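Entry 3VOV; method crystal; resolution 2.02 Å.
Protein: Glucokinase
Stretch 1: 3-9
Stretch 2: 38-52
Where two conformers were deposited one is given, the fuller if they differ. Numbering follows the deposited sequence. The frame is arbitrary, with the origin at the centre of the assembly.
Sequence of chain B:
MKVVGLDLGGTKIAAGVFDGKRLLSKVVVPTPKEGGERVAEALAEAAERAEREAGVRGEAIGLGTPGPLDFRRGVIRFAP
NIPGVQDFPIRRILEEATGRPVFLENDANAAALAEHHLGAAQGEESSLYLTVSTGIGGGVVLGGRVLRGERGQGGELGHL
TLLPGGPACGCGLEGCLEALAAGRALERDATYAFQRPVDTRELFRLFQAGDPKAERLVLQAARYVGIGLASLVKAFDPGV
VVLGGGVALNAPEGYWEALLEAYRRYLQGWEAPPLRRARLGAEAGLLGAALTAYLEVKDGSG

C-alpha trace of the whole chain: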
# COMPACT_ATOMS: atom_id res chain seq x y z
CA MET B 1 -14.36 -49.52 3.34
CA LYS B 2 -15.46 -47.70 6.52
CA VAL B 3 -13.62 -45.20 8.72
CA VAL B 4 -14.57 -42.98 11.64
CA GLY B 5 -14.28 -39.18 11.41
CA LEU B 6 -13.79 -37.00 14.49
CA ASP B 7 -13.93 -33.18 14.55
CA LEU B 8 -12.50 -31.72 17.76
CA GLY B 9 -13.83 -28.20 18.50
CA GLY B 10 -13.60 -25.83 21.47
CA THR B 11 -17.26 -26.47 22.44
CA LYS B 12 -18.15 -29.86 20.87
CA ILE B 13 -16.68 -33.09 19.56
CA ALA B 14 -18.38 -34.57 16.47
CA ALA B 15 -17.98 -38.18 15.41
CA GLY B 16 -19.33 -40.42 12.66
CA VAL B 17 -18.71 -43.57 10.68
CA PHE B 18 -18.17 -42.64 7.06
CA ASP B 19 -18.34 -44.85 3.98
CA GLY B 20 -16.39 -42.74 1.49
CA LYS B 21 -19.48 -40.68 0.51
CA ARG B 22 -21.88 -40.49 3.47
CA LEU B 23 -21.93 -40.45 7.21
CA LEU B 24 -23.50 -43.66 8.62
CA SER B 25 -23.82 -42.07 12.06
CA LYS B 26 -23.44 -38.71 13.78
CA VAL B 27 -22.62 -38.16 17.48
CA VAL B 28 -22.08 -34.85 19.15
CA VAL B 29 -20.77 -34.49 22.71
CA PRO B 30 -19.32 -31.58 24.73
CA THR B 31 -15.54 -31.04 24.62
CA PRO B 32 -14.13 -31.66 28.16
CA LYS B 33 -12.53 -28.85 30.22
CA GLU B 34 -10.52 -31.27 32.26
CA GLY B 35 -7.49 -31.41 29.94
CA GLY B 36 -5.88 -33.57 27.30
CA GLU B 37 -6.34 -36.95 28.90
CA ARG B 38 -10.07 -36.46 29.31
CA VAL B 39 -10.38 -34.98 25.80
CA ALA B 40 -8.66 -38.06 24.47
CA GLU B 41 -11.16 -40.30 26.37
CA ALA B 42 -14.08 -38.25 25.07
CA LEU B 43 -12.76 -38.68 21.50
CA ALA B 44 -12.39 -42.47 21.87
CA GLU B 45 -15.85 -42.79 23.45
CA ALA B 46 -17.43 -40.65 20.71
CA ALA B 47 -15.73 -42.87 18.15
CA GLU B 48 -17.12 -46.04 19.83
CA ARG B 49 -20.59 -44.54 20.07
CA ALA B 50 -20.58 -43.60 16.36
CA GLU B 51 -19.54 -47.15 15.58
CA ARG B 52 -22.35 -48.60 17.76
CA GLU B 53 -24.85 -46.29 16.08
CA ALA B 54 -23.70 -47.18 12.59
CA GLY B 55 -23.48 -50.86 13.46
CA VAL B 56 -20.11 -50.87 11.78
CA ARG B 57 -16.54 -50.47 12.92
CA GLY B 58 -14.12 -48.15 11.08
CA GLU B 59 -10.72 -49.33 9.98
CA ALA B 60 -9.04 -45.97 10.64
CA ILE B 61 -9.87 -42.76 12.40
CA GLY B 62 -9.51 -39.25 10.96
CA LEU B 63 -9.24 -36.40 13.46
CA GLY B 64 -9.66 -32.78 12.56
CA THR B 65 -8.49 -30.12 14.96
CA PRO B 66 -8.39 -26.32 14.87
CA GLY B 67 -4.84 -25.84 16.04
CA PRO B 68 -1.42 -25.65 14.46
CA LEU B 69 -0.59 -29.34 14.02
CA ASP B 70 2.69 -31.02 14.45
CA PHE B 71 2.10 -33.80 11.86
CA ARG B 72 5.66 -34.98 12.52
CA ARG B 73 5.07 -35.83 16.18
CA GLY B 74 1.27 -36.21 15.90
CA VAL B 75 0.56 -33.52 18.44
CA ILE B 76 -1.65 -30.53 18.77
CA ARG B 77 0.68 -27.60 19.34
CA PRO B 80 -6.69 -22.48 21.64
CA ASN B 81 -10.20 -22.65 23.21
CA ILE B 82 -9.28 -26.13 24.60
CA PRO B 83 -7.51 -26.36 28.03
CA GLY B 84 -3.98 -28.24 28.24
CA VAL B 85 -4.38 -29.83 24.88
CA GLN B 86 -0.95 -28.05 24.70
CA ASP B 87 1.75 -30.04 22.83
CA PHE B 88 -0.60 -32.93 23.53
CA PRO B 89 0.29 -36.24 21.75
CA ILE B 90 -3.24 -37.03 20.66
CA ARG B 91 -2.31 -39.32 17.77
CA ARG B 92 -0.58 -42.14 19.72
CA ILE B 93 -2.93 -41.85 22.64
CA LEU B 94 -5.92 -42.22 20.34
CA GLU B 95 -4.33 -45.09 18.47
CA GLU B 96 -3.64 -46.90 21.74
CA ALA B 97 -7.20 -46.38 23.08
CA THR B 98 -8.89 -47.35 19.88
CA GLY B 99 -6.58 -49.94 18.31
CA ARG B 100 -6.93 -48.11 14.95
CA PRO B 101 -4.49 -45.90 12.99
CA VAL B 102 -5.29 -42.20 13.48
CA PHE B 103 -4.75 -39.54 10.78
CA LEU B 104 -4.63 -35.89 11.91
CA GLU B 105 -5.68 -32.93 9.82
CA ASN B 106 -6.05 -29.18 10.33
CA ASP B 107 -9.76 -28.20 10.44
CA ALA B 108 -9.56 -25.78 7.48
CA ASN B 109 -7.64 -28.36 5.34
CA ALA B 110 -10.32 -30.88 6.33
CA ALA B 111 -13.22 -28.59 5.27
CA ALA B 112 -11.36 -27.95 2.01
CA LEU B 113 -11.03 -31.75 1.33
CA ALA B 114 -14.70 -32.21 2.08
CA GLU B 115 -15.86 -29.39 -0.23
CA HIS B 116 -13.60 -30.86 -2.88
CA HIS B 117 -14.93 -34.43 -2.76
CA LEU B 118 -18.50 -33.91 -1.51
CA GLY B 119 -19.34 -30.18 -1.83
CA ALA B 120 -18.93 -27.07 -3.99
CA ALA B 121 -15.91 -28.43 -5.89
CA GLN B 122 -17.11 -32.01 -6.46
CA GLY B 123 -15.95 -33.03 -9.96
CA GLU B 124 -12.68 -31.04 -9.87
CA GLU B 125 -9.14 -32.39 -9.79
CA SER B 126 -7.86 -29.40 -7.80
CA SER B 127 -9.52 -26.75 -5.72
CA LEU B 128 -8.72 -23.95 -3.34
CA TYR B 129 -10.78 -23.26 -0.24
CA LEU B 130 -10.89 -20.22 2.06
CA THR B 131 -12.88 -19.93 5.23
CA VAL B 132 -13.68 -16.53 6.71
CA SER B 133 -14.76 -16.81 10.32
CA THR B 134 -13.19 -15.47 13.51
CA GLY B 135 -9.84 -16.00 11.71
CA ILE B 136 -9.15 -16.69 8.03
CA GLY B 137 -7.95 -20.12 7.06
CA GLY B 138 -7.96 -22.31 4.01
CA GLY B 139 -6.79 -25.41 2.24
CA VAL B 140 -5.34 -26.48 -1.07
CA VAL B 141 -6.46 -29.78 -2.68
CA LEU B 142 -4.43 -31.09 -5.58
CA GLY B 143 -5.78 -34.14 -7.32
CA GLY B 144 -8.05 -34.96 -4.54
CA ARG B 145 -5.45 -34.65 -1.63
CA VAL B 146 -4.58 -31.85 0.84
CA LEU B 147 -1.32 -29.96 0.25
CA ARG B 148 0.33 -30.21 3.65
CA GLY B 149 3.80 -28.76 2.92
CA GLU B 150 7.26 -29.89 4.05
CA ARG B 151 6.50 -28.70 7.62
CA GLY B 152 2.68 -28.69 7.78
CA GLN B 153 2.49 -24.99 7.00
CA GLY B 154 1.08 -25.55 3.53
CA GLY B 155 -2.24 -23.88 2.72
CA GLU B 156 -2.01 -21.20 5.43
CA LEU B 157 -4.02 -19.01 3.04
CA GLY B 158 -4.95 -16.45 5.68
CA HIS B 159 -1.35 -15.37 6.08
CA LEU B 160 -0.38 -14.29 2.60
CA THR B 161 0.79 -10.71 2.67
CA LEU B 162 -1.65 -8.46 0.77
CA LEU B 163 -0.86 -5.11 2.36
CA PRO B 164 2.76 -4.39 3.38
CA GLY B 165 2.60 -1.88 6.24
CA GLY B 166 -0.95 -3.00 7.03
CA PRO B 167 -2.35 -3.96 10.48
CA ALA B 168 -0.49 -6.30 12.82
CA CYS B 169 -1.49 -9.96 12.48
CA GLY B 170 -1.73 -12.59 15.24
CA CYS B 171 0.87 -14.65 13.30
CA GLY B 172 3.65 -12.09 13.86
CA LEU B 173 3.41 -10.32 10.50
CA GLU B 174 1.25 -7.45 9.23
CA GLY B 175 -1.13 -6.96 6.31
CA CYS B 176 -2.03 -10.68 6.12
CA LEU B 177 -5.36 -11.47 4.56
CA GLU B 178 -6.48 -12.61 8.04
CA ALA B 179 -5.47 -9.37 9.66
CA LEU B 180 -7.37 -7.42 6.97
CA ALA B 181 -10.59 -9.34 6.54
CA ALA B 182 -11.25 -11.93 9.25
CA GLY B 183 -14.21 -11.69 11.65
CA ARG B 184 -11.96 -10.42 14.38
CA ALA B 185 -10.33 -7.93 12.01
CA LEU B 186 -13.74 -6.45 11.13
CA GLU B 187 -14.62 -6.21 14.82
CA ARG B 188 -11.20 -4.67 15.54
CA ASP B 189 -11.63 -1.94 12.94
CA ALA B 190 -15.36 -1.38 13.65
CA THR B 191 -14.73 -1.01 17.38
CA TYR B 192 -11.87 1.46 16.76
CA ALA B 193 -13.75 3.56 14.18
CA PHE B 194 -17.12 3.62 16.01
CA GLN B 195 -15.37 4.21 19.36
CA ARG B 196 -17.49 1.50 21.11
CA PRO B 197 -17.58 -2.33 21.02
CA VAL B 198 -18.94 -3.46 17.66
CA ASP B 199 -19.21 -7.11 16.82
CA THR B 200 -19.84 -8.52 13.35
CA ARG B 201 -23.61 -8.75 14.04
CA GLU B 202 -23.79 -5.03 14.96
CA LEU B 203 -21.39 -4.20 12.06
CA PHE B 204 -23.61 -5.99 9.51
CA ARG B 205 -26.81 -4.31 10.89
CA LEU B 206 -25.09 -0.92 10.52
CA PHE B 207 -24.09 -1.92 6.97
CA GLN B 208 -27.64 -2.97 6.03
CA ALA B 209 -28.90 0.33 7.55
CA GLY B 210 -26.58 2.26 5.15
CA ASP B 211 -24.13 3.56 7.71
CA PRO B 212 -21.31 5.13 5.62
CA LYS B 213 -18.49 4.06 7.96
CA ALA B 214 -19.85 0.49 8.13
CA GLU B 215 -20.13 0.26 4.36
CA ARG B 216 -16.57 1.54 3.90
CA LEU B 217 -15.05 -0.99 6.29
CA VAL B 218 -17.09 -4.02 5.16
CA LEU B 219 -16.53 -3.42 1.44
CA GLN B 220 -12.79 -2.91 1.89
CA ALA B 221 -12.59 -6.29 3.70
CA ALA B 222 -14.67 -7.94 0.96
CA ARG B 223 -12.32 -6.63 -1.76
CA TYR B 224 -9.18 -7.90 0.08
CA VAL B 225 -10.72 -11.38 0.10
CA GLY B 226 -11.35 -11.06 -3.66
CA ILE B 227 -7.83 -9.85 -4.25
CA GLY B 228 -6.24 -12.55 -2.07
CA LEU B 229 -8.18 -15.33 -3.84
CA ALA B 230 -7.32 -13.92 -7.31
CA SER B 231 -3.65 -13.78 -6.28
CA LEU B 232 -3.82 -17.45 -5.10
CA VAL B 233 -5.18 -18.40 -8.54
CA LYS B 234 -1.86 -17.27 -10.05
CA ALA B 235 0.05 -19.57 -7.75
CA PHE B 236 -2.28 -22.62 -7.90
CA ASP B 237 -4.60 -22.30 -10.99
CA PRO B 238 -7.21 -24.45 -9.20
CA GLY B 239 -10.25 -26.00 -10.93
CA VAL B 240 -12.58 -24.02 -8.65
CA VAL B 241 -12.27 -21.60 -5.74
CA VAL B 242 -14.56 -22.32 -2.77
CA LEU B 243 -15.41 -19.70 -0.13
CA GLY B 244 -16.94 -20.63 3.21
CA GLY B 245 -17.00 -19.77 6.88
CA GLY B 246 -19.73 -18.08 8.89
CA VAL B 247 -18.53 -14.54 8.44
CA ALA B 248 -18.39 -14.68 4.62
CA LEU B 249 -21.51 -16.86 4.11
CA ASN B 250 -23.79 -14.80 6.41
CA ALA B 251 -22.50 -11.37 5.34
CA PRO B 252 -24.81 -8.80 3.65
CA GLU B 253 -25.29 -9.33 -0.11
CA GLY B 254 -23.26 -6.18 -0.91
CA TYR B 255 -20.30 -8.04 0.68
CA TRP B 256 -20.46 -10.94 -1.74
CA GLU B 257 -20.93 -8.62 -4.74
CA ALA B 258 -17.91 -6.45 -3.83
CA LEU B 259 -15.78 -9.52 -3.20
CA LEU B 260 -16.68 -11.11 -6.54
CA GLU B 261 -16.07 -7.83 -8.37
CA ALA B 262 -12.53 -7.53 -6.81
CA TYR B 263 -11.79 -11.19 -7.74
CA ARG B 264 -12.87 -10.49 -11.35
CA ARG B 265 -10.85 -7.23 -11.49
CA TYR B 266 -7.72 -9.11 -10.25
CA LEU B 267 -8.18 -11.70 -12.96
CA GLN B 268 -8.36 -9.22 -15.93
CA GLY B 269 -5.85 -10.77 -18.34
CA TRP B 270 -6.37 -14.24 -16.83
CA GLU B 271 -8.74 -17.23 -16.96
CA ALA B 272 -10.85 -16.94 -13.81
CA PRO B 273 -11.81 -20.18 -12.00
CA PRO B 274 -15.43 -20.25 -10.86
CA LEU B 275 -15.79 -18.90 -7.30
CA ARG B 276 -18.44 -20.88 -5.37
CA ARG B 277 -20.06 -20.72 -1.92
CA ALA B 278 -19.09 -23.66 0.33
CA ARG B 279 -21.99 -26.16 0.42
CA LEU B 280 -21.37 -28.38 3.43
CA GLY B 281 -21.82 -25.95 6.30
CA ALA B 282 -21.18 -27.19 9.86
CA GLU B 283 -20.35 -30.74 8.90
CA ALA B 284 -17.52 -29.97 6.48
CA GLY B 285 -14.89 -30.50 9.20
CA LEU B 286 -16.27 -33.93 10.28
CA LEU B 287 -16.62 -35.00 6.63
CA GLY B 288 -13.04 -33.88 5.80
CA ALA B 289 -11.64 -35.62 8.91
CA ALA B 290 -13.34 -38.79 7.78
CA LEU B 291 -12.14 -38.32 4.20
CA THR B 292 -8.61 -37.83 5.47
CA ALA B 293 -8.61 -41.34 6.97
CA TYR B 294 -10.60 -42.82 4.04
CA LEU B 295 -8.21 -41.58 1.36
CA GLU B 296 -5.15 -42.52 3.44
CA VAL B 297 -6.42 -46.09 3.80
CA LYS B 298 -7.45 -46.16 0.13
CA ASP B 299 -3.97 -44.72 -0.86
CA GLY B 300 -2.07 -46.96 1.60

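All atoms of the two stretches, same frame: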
# COMPACT_ATOMS: atom_id res chain seq x y z
N VAL B 3 -14.48 -45.83 7.70
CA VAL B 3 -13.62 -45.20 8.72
C VAL B 3 -14.50 -44.47 9.69
O VAL B 3 -15.70 -44.46 9.52
CB VAL B 3 -12.60 -44.21 8.09
CG1 VAL B 3 -11.73 -44.93 7.07
CG2 VAL B 3 -13.37 -43.01 7.42
N VAL B 4 -13.89 -43.86 10.71
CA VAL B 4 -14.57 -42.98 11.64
C VAL B 4 -13.94 -41.59 11.50
O VAL B 4 -12.73 -41.49 11.45
CB VAL B 4 -14.38 -43.44 13.09
CG1 VAL B 4 -14.91 -42.41 14.07
CG2 VAL B 4 -15.07 -44.84 13.29
N GLY B 5 -14.77 -40.55 11.36
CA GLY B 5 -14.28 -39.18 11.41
C GLY B 5 -14.51 -38.61 12.79
O GLY B 5 -15.51 -38.95 13.43
N LEU B 6 -13.61 -37.76 13.24
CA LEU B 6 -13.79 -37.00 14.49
C LEU B 6 -13.45 -35.54 14.20
O LEU B 6 -12.46 -35.26 13.50
CB LEU B 6 -12.84 -37.51 15.59
CG LEU B 6 -13.05 -38.92 16.13
CD1 LEU B 6 -11.85 -39.48 16.95
CD2 LEU B 6 -14.32 -38.86 17.00
N ASP B 7 -14.24 -34.61 14.73
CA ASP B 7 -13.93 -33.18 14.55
C ASP B 7 -13.86 -32.59 15.96
O ASP B 7 -14.88 -32.58 16.67
CB ASP B 7 -15.00 -32.47 13.67
CG ASP B 7 -14.59 -31.02 13.27
OD1 ASP B 7 -13.37 -30.69 13.25
OD2 ASP B 7 -15.47 -30.19 12.98
N LEU B 8 -12.67 -32.17 16.39
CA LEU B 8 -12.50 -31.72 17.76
C LEU B 8 -12.63 -30.20 17.76
O LEU B 8 -11.78 -29.54 17.21
CB LEU B 8 -11.11 -32.10 18.28
CG LEU B 8 -10.67 -31.44 19.61
CD1 LEU B 8 -11.61 -31.84 20.84
CD2 LEU B 8 -9.18 -31.76 19.92
N GLY B 9 -13.70 -29.66 18.35
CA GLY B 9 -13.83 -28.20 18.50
C GLY B 9 -13.70 -27.73 19.94
O GLY B 9 -13.59 -28.55 20.89
N ARG B 38 -8.64 -36.30 29.38
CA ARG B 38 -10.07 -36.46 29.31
C ARG B 38 -10.63 -36.20 27.90
O ARG B 38 -11.56 -36.88 27.46
CB ARG B 38 -10.78 -35.59 30.33
CG ARG B 38 -12.14 -36.16 30.66
CD ARG B 38 -12.02 -37.21 31.76
NE ARG B 38 -11.59 -36.60 33.01
CZ ARG B 38 -12.39 -35.95 33.84
NH1 ARG B 38 -13.69 -35.84 33.58
NH2 ARG B 38 -11.88 -35.41 34.95
N VAL B 39 -10.04 -35.24 27.19
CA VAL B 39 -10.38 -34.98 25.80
C VAL B 39 -10.13 -36.23 24.97
O VAL B 39 -10.95 -36.65 24.15
CB VAL B 39 -9.58 -33.79 25.23
CG1 VAL B 39 -9.81 -33.65 23.70
CG2 VAL B 39 -10.01 -32.51 25.95
N ALA B 40 -8.99 -36.84 25.18
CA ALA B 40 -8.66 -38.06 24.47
C ALA B 40 -9.69 -39.17 24.77
O ALA B 40 -10.13 -39.87 23.83
CB ALA B 40 -7.24 -38.49 24.82
N GLU B 41 -10.09 -39.32 26.04
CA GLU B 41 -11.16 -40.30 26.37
C GLU B 41 -12.49 -39.93 25.71
O GLU B 41 -13.19 -40.81 25.20
CB GLU B 41 -11.40 -40.44 27.88
CG GLU B 41 -10.20 -40.98 28.65
CD GLU B 41 -10.27 -40.72 30.16
OE1 GLU B 41 -9.23 -40.95 30.82
OE2 GLU B 41 -11.33 -40.29 30.68
N ALA B 42 -12.85 -38.65 25.73
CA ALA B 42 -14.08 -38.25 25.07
C ALA B 42 -14.06 -38.58 23.57
O ALA B 42 -15.07 -39.00 23.03
CB ALA B 42 -14.34 -36.76 25.27
N LEU B 43 -12.93 -38.35 22.92
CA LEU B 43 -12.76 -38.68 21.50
C LEU B 43 -12.94 -40.18 21.23
O LEU B 43 -13.68 -40.58 20.31
CB LEU B 43 -11.38 -38.19 20.99
CG LEU B 43 -11.23 -36.64 20.80
CD1 LEU B 43 -9.75 -36.23 20.57
CD2 LEU B 43 -12.14 -36.11 19.67
N ALA B 44 -12.28 -41.02 22.04
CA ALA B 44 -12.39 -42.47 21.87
C ALA B 44 -13.84 -42.96 22.10
O ALA B 44 -14.34 -43.80 21.36
CB ALA B 44 -11.42 -43.18 22.84
N GLU B 45 -14.49 -42.44 23.13
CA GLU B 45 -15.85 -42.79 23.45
C GLU B 45 -16.79 -42.36 22.34
O GLU B 45 -17.70 -43.10 21.98
CB GLU B 45 -16.28 -42.13 24.77
CG GLU B 45 -15.71 -42.88 25.99
CD GLU B 45 -15.79 -42.08 27.31
OE1 GLU B 45 -16.45 -40.99 27.36
OE2 GLU B 45 -15.19 -42.57 28.30
N ALA B 46 -16.56 -41.17 21.78
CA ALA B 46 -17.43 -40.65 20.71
C ALA B 46 -17.26 -41.52 19.50
O ALA B 46 -18.26 -41.86 18.84
CB ALA B 46 -17.15 -39.15 20.38
N ALA B 47 -16.00 -41.90 19.21
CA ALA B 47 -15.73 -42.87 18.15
C ALA B 47 -16.53 -44.16 18.34
O ALA B 47 -17.25 -44.60 17.42
CB ALA B 47 -14.21 -43.15 18.06
N GLU B 48 -16.44 -44.76 19.54
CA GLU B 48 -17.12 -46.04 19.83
C GLU B 48 -18.63 -45.90 19.67
O GLU B 48 -19.28 -46.76 19.04
CB GLU B 48 -16.77 -46.57 21.23
CG GLU B 48 -16.24 -48.02 21.16
CD GLU B 48 -17.18 -49.13 21.71
OE1 GLU B 48 -18.41 -49.17 21.38
OE2 GLU B 48 -16.66 -50.02 22.45
N ARG B 49 -19.17 -44.82 20.22
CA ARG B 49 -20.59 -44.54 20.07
C ARG B 49 -21.04 -44.44 18.61
O ARG B 49 -22.08 -45.02 18.22
CB ARG B 49 -21.01 -43.32 20.89
CG ARG B 49 -22.50 -43.10 20.86
CD ARG B 49 -22.95 -42.02 21.81
NE ARG B 49 -24.18 -41.43 21.29
CZ ARG B 49 -24.71 -40.28 21.70
NH1 ARG B 49 -24.13 -39.56 22.66
NH2 ARG B 49 -25.83 -39.85 21.11
N ALA B 50 -20.27 -43.73 17.79
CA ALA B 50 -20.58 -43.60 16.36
C ALA B 50 -20.58 -44.98 15.70
O ALA B 50 -21.38 -45.27 14.80
CB ALA B 50 -19.53 -42.68 15.67
N GLU B 51 -19.66 -45.82 16.13
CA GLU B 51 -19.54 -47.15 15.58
C GLU B 51 -20.71 -48.04 16.03
O GLU B 51 -21.21 -48.83 15.24
CB GLU B 51 -18.21 -47.73 15.96
CG GLU B 51 -17.07 -47.22 15.06
CD GLU B 51 -15.75 -47.83 15.42
OE1 GLU B 51 -15.48 -47.98 16.63
OE2 GLU B 51 -14.95 -48.15 14.52
N ARG B 52 -21.15 -47.89 17.27
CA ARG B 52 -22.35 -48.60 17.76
C ARG B 52 -23.60 -48.14 17.01
O ARG B 52 -24.44 -48.96 16.61
CB ARG B 52 -22.55 -48.39 19.27
CG ARG B 52 -21.49 -49.07 20.11
CD ARG B 52 -21.91 -49.15 21.57
NE ARG B 52 -22.04 -47.84 22.22
CZ ARG B 52 -21.05 -47.19 22.82
NH1 ARG B 52 -19.82 -47.71 22.84
NH2 ARG B 52 -21.27 -46.01 23.39

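Strand 3-8 packs against helix 38-52 through apolar side chains. No hydrogen bond or salt bridge joins the two stretches. Their axes approach to 9.0 Å, and their N-to-C directions differ by 136°, so the helix runs roughly back along the strand but obliquely. The contact buries 371 Å², both sides summed.

Alternation along the strand sets the pattern. Val4, Leu6 and Leu8 point their CA-to-CB bonds toward the helix. Val3 and Asp7 point away, which keeps the Asp7 carboxylate out of this apolar layer. Gly5 lies between two of the contact residues and takes no part.

Leu6 covers the most surface, 74 Å², and sits at the middle of the contact. Its chi1 is m and its chi2 is t. Leu6 CD1 lies 4.3 Å from Leu43 CB. Leu6 CD2 reaches the helix backbone, 3.8 Å from Leu43 O and 4.1 Å from Ala47 N. These two backbone atoms are already paired with each other, since Ala47 N donates to Leu43 O at 2.9 Å. The methyl therefore packs against a satisfied backbone group. Leu6 CD2 is also 4.4 Å from both Ala46 CB and Ala47 CB. The small alanine side chains leave the backbone here open to the leucine.

Leu43 is the main residue on the helix side, with 69 Å² covered. It also adopts m for chi1 and t for chi2, and it points toward the strand. It touches both leucines of the strand: besides its contact with Leu6, Leu43 CD2 lies 4.4 Å from Leu8 CB. Leu8 extends the layer toward the start of the helical stretch, where Leu8 CD1 meets Val39 CG1 at 3.8 Å. Val39 and Leu43 are four residues apart, about one helical turn, so both can face the strand.

Val4, with 66 Å² covered, packs at the other end of the contact. Val4 CG1 is 4.1 Å from Ala47 CB. The CA atoms of Val4 and Ala47 are 6.6 Å apart, and the short alanine side chain suits this close approach. Val4 CG2 lies 3.5 Å from Glu51 OE2. This is a packing contact only; both carboxylate oxygens of Glu51 are hydrogen-bonded elsewhere in the structure, so its charged end is accommodated although the residue is buried.

The helix residues that make no contact with the strand include the exposed Arg38, Glu45, Glu48, Arg49 and Arg52. Among these, Arg52 NH1 forms a salt bridge to Glu48 OE1 at 2.5 Å, one turn back along the helix.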